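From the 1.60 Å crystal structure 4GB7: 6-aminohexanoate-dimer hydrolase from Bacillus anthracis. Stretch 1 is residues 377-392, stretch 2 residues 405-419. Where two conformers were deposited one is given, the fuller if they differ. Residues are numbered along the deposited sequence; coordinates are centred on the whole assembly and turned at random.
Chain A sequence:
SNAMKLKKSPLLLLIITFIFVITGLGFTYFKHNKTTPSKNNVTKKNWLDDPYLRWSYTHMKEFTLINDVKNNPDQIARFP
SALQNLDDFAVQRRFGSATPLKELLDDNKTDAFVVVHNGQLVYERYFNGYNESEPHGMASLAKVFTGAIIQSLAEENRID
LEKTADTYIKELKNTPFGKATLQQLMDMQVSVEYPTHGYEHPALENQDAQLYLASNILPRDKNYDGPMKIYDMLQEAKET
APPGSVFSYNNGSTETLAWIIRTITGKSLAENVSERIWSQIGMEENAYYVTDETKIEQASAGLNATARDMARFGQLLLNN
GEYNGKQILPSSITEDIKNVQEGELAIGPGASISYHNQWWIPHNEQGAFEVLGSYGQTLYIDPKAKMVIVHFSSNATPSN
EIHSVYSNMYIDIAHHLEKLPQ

Stretch 1, residues 377-392: QTLYIDPKAKMVIVHF
Stretch 2 405-419: VYSNMYIDIAHHLEK

A helix lies across one face of a β-hairpin in a mostly apolar contact, centred on Tyr410, with buried polar bonds at one end and a salt bridge at the other.

Stretch 1 runs as strand 377-382, turns through 383-386 and returns as strand 387-392. The strands are antiparallel: paired backbone bonds join Thr378 to His391 (N to O 2.8 Å both ways), Tyr380 to Ile389 (2.9 Å both ways) and Asp382 to Met387 (Asp382 N to Met387 O 2.8 Å, Met387 N to Asp382 O 3.0 Å). Strand phi/psi values lie near -120/130. In the turn, Asp382 (chi1 t) accepts from Ala385 N at OD1, 2.9 Å and nearly linear, and Lys386 takes a left-handed 55/51.

Helix 405-417 runs at 41° to the first strand and 139° to the second, with axes 10.5 and 10.0 Å away at closest approach. Register is set by three CA pairs: Thr378 CA to Tyr406 CA is 9.6 Å, Ile389 CA to Tyr410 CA is 7.8 Å, and Ala385 CA to Ala414 CA is 5.9 Å. The small alanines accompany the closest of these approaches, with Ala385 CB 3.7 Å from Ala414 CB. Lys419, at phi/psi 61/39, ends the helix in a Schellman motif.

Strand alternation points Thr378, Tyr380, Asp382, Met387, Ile389 and His391 toward the helix. Tyr410 (chi1 m) buries the largest area, 126 Å². Its ring edge meets the face of Tyr380 (chi1 t), centroids 4.9 Å apart and planes at 51°, while Tyr410 CB sits 4.0 Å from the Tyr380 ring centroid in a CH-pi contact. Ile389 (m, t) covers one face of the Tyr410 ring, its CD1 3.5 Å from Tyr410 CD1. Selenomethionine Met387 (t, t, p) places SE 3.9 Å from Ile413 CG2 and 4.1 Å from Leu417 CD1, with its CE 3.8 Å from Ala414 CB.

The phenol's polar end is satisfied as well: His391 ND1 (chi1 t) and Tyr410 OH share a 2.8 Å hydrogen bond, near the planes of both rings. Water 1 links Tyr410 OH (3.0 Å) to Thr378 OG1 (2.6 Å; chi1 m). Beside this, His391 CE1 lies over a face of Tyr406, 3.3 Å from its CZ, the rings oblique at 43°. Water 2 contacts Tyr380 OH at 2.7 Å and donates to Asp382 OD2 at 2.6 Å and, weakly, to Tyr410 O at 3.1 Å.

At the turn, Lys386 NZ and Glu418 OE2 (chi1 m) form a salt bridge with a weak 3.4 Å hydrogen bond.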

# COMPACT_ATOMS: atom_id res chain seq x y z
N GLN A 377 8.10 2.09 -1.62
CA GLN A 377 6.84 2.58 -2.10
C GLN A 377 6.16 3.52 -1.15
O GLN A 377 6.11 3.27 0.07
CB GLN A 377 5.84 1.45 -2.41
CG GLN A 377 6.43 0.10 -2.78
CD GLN A 377 7.43 0.14 -3.88
OE1 GLN A 377 7.34 0.96 -4.78
NE2 GLN A 377 8.37 -0.80 -3.86
N THR A 378 5.58 4.58 -1.69
CA THR A 378 4.85 5.53 -0.87
C THR A 378 3.70 6.15 -1.67
O THR A 378 3.88 6.54 -2.82
CB THR A 378 5.73 6.70 -0.37
OG1 THR A 378 6.88 6.19 0.33
CG2 THR A 378 4.94 7.66 0.57
N LEU A 379 2.53 6.21 -1.02
CA LEU A 379 1.49 7.18 -1.39
C LEU A 379 1.36 8.18 -0.28
O LEU A 379 1.00 7.81 0.87
CB LEU A 379 0.13 6.50 -1.63
CG LEU A 379 -1.04 7.41 -1.95
CD1 LEU A 379 -0.88 8.30 -3.19
CD2 LEU A 379 -2.30 6.53 -2.04
N TYR A 380 1.61 9.42 -0.58
CA TYR A 380 1.73 10.50 0.45
C TYR A 380 0.76 11.64 0.09
O TYR A 380 0.78 12.17 -1.04
CB TYR A 380 3.17 11.00 0.46
CG TYR A 380 3.46 12.19 1.36
CD1 TYR A 380 3.88 12.02 2.69
CD2 TYR A 380 3.37 13.49 0.89
CE1 TYR A 380 4.17 13.11 3.51
CE2 TYR A 380 3.65 14.58 1.70
CZ TYR A 380 4.08 14.38 3.01
OH TYR A 380 4.39 15.45 3.81
N ILE A 381 -0.10 12.01 1.03
CA ILE A 381 -1.11 13.02 0.79
C ILE A 381 -0.90 14.14 1.80
O ILE A 381 -0.93 13.89 3.02
CB ILE A 381 -2.53 12.44 0.93
CG1 ILE A 381 -2.66 11.20 -0.04
CG2 ILE A 381 -3.56 13.54 0.70
CD1 ILE A 381 -3.96 10.50 0.09
N ASP A 382 -0.75 15.34 1.29
CA ASP A 382 -0.51 16.55 2.10
C ASP A 382 -1.70 17.48 1.93
O ASP A 382 -1.84 18.15 0.95
CB ASP A 382 0.79 17.22 1.63
CG ASP A 382 1.07 18.56 2.28
OD1 ASP A 382 0.18 19.10 2.94
OD2 ASP A 382 2.25 19.05 2.18
N PRO A 383 -2.63 17.47 2.90
CA PRO A 383 -3.80 18.31 2.77
C PRO A 383 -3.54 19.81 2.99
O PRO A 383 -4.37 20.63 2.58
CB PRO A 383 -4.74 17.76 3.82
CG PRO A 383 -3.94 16.93 4.70
CD PRO A 383 -2.57 16.76 4.16
N LYS A 384 -2.39 20.18 3.58
CA LYS A 384 -2.10 21.60 3.80
C LYS A 384 -1.70 22.24 2.46
O LYS A 384 -2.17 23.34 2.13
CB LYS A 384 -0.99 21.80 4.84
CG LYS A 384 -0.75 23.25 5.23
CD LYS A 384 0.25 23.39 6.36
CE LYS A 384 0.31 24.81 6.90
NZ LYS A 384 1.39 25.52 6.16
N ALA A 385 -0.77 21.58 1.75
CA ALA A 385 -0.29 22.05 0.46
C ALA A 385 -1.08 21.53 -0.72
O ALA A 385 -0.77 21.87 -1.88
CB ALA A 385 1.18 21.77 0.28
N LYS A 386 -2.10 20.72 -0.45
CA LYS A 386 -2.92 20.14 -1.50
C LYS A 386 -2.03 19.38 -2.51
O LYS A 386 -2.09 19.64 -3.70
CB LYS A 386 -3.77 21.26 -2.14
CG LYS A 386 -4.75 21.89 -1.15
CD LYS A 386 -4.90 23.40 -1.34
CE LYS A 386 -3.67 24.22 -0.90
NZ LYS A 386 -3.07 25.03 -2.01
N MSE A 387 -1.17 18.49 -2.00
CA MSE A 387 -0.20 17.78 -2.80
C MSE A 387 -0.32 16.29 -2.59
O MSE A 387 -0.61 15.81 -1.49
CB MSE A 387 1.21 18.25 -2.45
CG MSE A 387 2.26 17.66 -3.28
SE MSE A 387 4.08 18.09 -2.69
CE MSE A 387 3.84 17.04 -1.03
N VAL A 388 -0.21 15.56 -3.70
CA VAL A 388 -0.11 14.10 -3.70
C VAL A 388 1.26 13.72 -4.27
O VAL A 388 1.65 14.22 -5.34
CB VAL A 388 -1.20 13.47 -4.56
CG1 VAL A 388 -1.06 11.94 -4.67
CG2 VAL A 388 -2.57 13.87 -4.04
N ILE A 389 1.94 12.78 -3.61
CA ILE A 389 3.15 12.17 -4.16
C ILE A 389 2.96 10.66 -4.22
O ILE A 389 2.51 10.03 -3.25
CB ILE A 389 4.39 12.55 -3.38
CG1 ILE A 389 4.66 14.08 -3.52
CG2 ILE A 389 5.61 11.71 -3.75
CD1 ILE A 389 5.92 14.54 -2.83
N VAL A 390 3.26 10.12 -5.37
CA VAL A 390 3.36 8.68 -5.62
C VAL A 390 4.80 8.35 -5.86
O VAL A 390 5.43 8.95 -6.72
CB VAL A 390 2.50 8.20 -6.80
CG1 VAL A 390 2.68 6.69 -7.02
CG2 VAL A 390 1.01 8.48 -6.51
N HIS A 391 5.31 7.37 -5.13
CA HIS A 391 6.73 7.02 -5.21
C HIS A 391 6.81 5.53 -5.30
O HIS A 391 6.37 4.83 -4.34
CB HIS A 391 7.44 7.55 -3.95
CG HIS A 391 8.93 7.67 -4.07
ND1 HIS A 391 9.62 8.56 -3.35
CD2 HIS A 391 9.83 6.96 -4.80
CE1 HIS A 391 10.93 8.47 -3.67
NE2 HIS A 391 11.07 7.49 -4.56
N PHE A 392 7.29 5.02 -6.44
CA PHE A 392 7.48 3.60 -6.66
C PHE A 392 8.93 3.31 -6.82
O PHE A 392 9.62 4.09 -7.50
CB PHE A 392 6.82 3.08 -7.95
CG PHE A 392 5.34 3.13 -8.01
CD1 PHE A 392 4.54 3.26 -6.88
CD2 PHE A 392 4.74 2.92 -9.27
CE1 PHE A 392 3.15 3.28 -7.04
CE2 PHE A 392 3.37 2.92 -9.41
CZ PHE A 392 2.58 3.08 -8.28
N VAL A 405 14.97 10.85 4.75
CA VAL A 405 15.31 11.78 3.69
C VAL A 405 14.09 12.07 2.79
O VAL A 405 13.75 13.24 2.55
CB VAL A 405 16.49 11.29 2.83
CG1 VAL A 405 16.71 12.18 1.61
CG2 VAL A 405 17.77 11.24 3.70
N TYR A 406 13.41 11.03 2.35
CA TYR A 406 12.21 11.20 1.57
C TYR A 406 11.10 11.93 2.31
O TYR A 406 10.47 12.83 1.75
CB TYR A 406 11.73 9.83 1.10
CG TYR A 406 12.49 9.12 -0.01
CD1 TYR A 406 13.44 9.78 -0.80
CD2 TYR A 406 12.25 7.78 -0.27
CE1 TYR A 406 14.04 9.13 -1.83
CE2 TYR A 406 12.84 7.11 -1.30
CZ TYR A 406 13.76 7.79 -2.07
OH TYR A 406 14.35 7.14 -3.11
N SER A 407 10.87 11.56 3.58
CA SER A 407 9.79 12.19 4.32
C SER A 407 9.97 13.69 4.43
O SER A 407 9.04 14.46 4.27
CB SER A 407 9.66 11.56 5.71
OG SER A 407 9.29 10.20 5.59
N ASN A 408 11.22 14.10 4.69
CA ASN A 408 11.55 15.50 4.79
C ASN A 408 11.54 16.17 3.40
O ASN A 408 11.10 17.31 3.28
CB ASN A 408 12.92 15.67 5.44
CG ASN A 408 12.82 15.61 6.97
OD1 ASN A 408 12.33 16.58 7.58
ND2 ASN A 408 13.23 14.46 7.58
N MSE A 409 12.00 15.48 2.38
CA MSE A 409 11.99 15.99 0.99
C MSE A 409 10.56 16.31 0.54
O MSE A 409 10.30 17.31 -0.15
CB MSE A 409 12.59 14.92 0.08
CG MSE A 409 12.62 15.20 -1.39
SE MSE A 409 13.33 13.55 -2.14
CE MSE A 409 11.66 12.66 -2.44
N TYR A 410 9.60 15.48 0.97
CA TYR A 410 8.21 15.76 0.56
C TYR A 410 7.69 17.09 1.14
O TYR A 410 6.94 17.81 0.50
CB TYR A 410 7.31 14.64 0.99
CG TYR A 410 7.60 13.27 0.42
CD1 TYR A 410 8.34 13.07 -0.72
CD2 TYR A 410 7.15 12.16 1.08
CE1 TYR A 410 8.60 11.77 -1.18
CE2 TYR A 410 7.39 10.90 0.62
CZ TYR A 410 8.15 10.70 -0.51
OH TYR A 410 8.37 9.39 -0.93
N ILE A 411 8.09 17.39 2.36
CA ILE A 411 7.79 18.68 2.98
C ILE A 411 8.46 19.83 2.23
O ILE A 411 7.81 20.84 1.90
CB ILE A 411 8.16 18.69 4.48
CG1 ILE A 411 7.40 17.61 5.27
CG2 ILE A 411 7.86 20.10 5.04
CD1 ILE A 411 7.84 17.41 6.71
N ASP A 412 9.74 19.70 1.92
CA ASP A 412 10.41 20.71 1.16
C ASP A 412 9.84 20.94 -0.23
O ASP A 412 9.74 22.10 -0.67
CB ASP A 412 11.90 20.42 1.06
CG ASP A 412 12.63 20.59 2.41
OD1 ASP A 412 12.12 21.29 3.34
OD2 ASP A 412 13.74 20.04 2.49
N ILE A 413 9.48 19.85 -0.91
CA ILE A 413 8.81 20.00 -2.20
C ILE A 413 7.49 20.78 -2.06
O ILE A 413 7.22 21.70 -2.81
CB ILE A 413 8.58 18.65 -2.94
CG1 ILE A 413 9.91 18.03 -3.32
CG2 ILE A 413 7.63 18.87 -4.15
CD1 ILE A 413 9.81 16.57 -3.73
N ALA A 414 6.65 20.39 -1.10
CA ALA A 414 5.41 21.10 -0.86
C ALA A 414 5.65 22.61 -0.64
O ALA A 414 4.94 23.46 -1.17
CB ALA A 414 4.69 20.49 0.37
N HIS A 415 6.60 22.96 0.22
CA HIS A 415 6.81 24.37 0.55
C HIS A 415 7.32 25.13 -0.68
O HIS A 415 7.00 26.29 -0.87
CB HIS A 415 7.80 24.50 1.69
CG HIS A 415 7.25 24.02 3.00
ND1 HIS A 415 8.00 23.95 4.12
CD2 HIS A 415 5.99 23.52 3.34
CE1 HIS A 415 7.21 23.49 5.13
NE2 HIS A 415 6.00 23.22 4.63
N HIS A 416 8.13 24.48 -1.50
CA HIS A 416 8.57 25.05 -2.77
C HIS A 416 7.43 25.33 -3.72
O HIS A 416 7.33 26.43 -4.29
CB HIS A 416 9.60 24.15 -3.40
CG HIS A 416 10.02 24.58 -4.77
ND1 HIS A 416 10.92 25.57 -4.98
CD2 HIS A 416 9.65 24.11 -6.01
CE1 HIS A 416 11.11 25.71 -6.30
NE2 HIS A 416 10.34 24.82 -6.93
N LEU A 417 6.52 24.37 -3.88
CA LEU A 417 5.37 24.51 -4.76
C LEU A 417 4.39 25.56 -4.24
O LEU A 417 3.68 26.20 -5.02
CB LEU A 417 4.68 23.14 -4.92
CG LEU A 417 5.47 22.05 -5.66
CD1 LEU A 417 4.66 20.79 -5.69
CD2 LEU A 417 5.91 22.46 -7.07
N GLU A 418 4.34 25.74 -2.92
CA GLU A 418 3.51 26.73 -2.31
C GLU A 418 4.14 28.12 -2.34
O GLU A 418 3.54 29.06 -1.91
CB GLU A 418 3.13 26.32 -0.87
CG GLU A 418 2.17 25.15 -0.74
CD GLU A 418 0.74 25.51 -1.11
OE1 GLU A 418 0.06 26.11 -0.26
OE2 GLU A 418 0.30 25.21 -2.25
N LYS A 419 5.37 28.23 -2.86
CA LYS A 419 6.15 29.45 -2.96
C LYS A 419 6.44 30.08 -1.62
O LYS A 419 6.40 31.31 -1.47
CB LYS A 419 5.52 30.42 -3.98
CG LYS A 419 5.37 29.76 -5.36
CD LYS A 419 5.05 30.75 -6.48
CE LYS A 419 4.56 30.06 -7.73
NZ LYS A 419 5.41 28.90 -8.14
O HOH W 1 8.54 7.75 1.52
O HOH W 2 4.50 17.77 2.35
O HOH W 3 0.38 25.64 2.33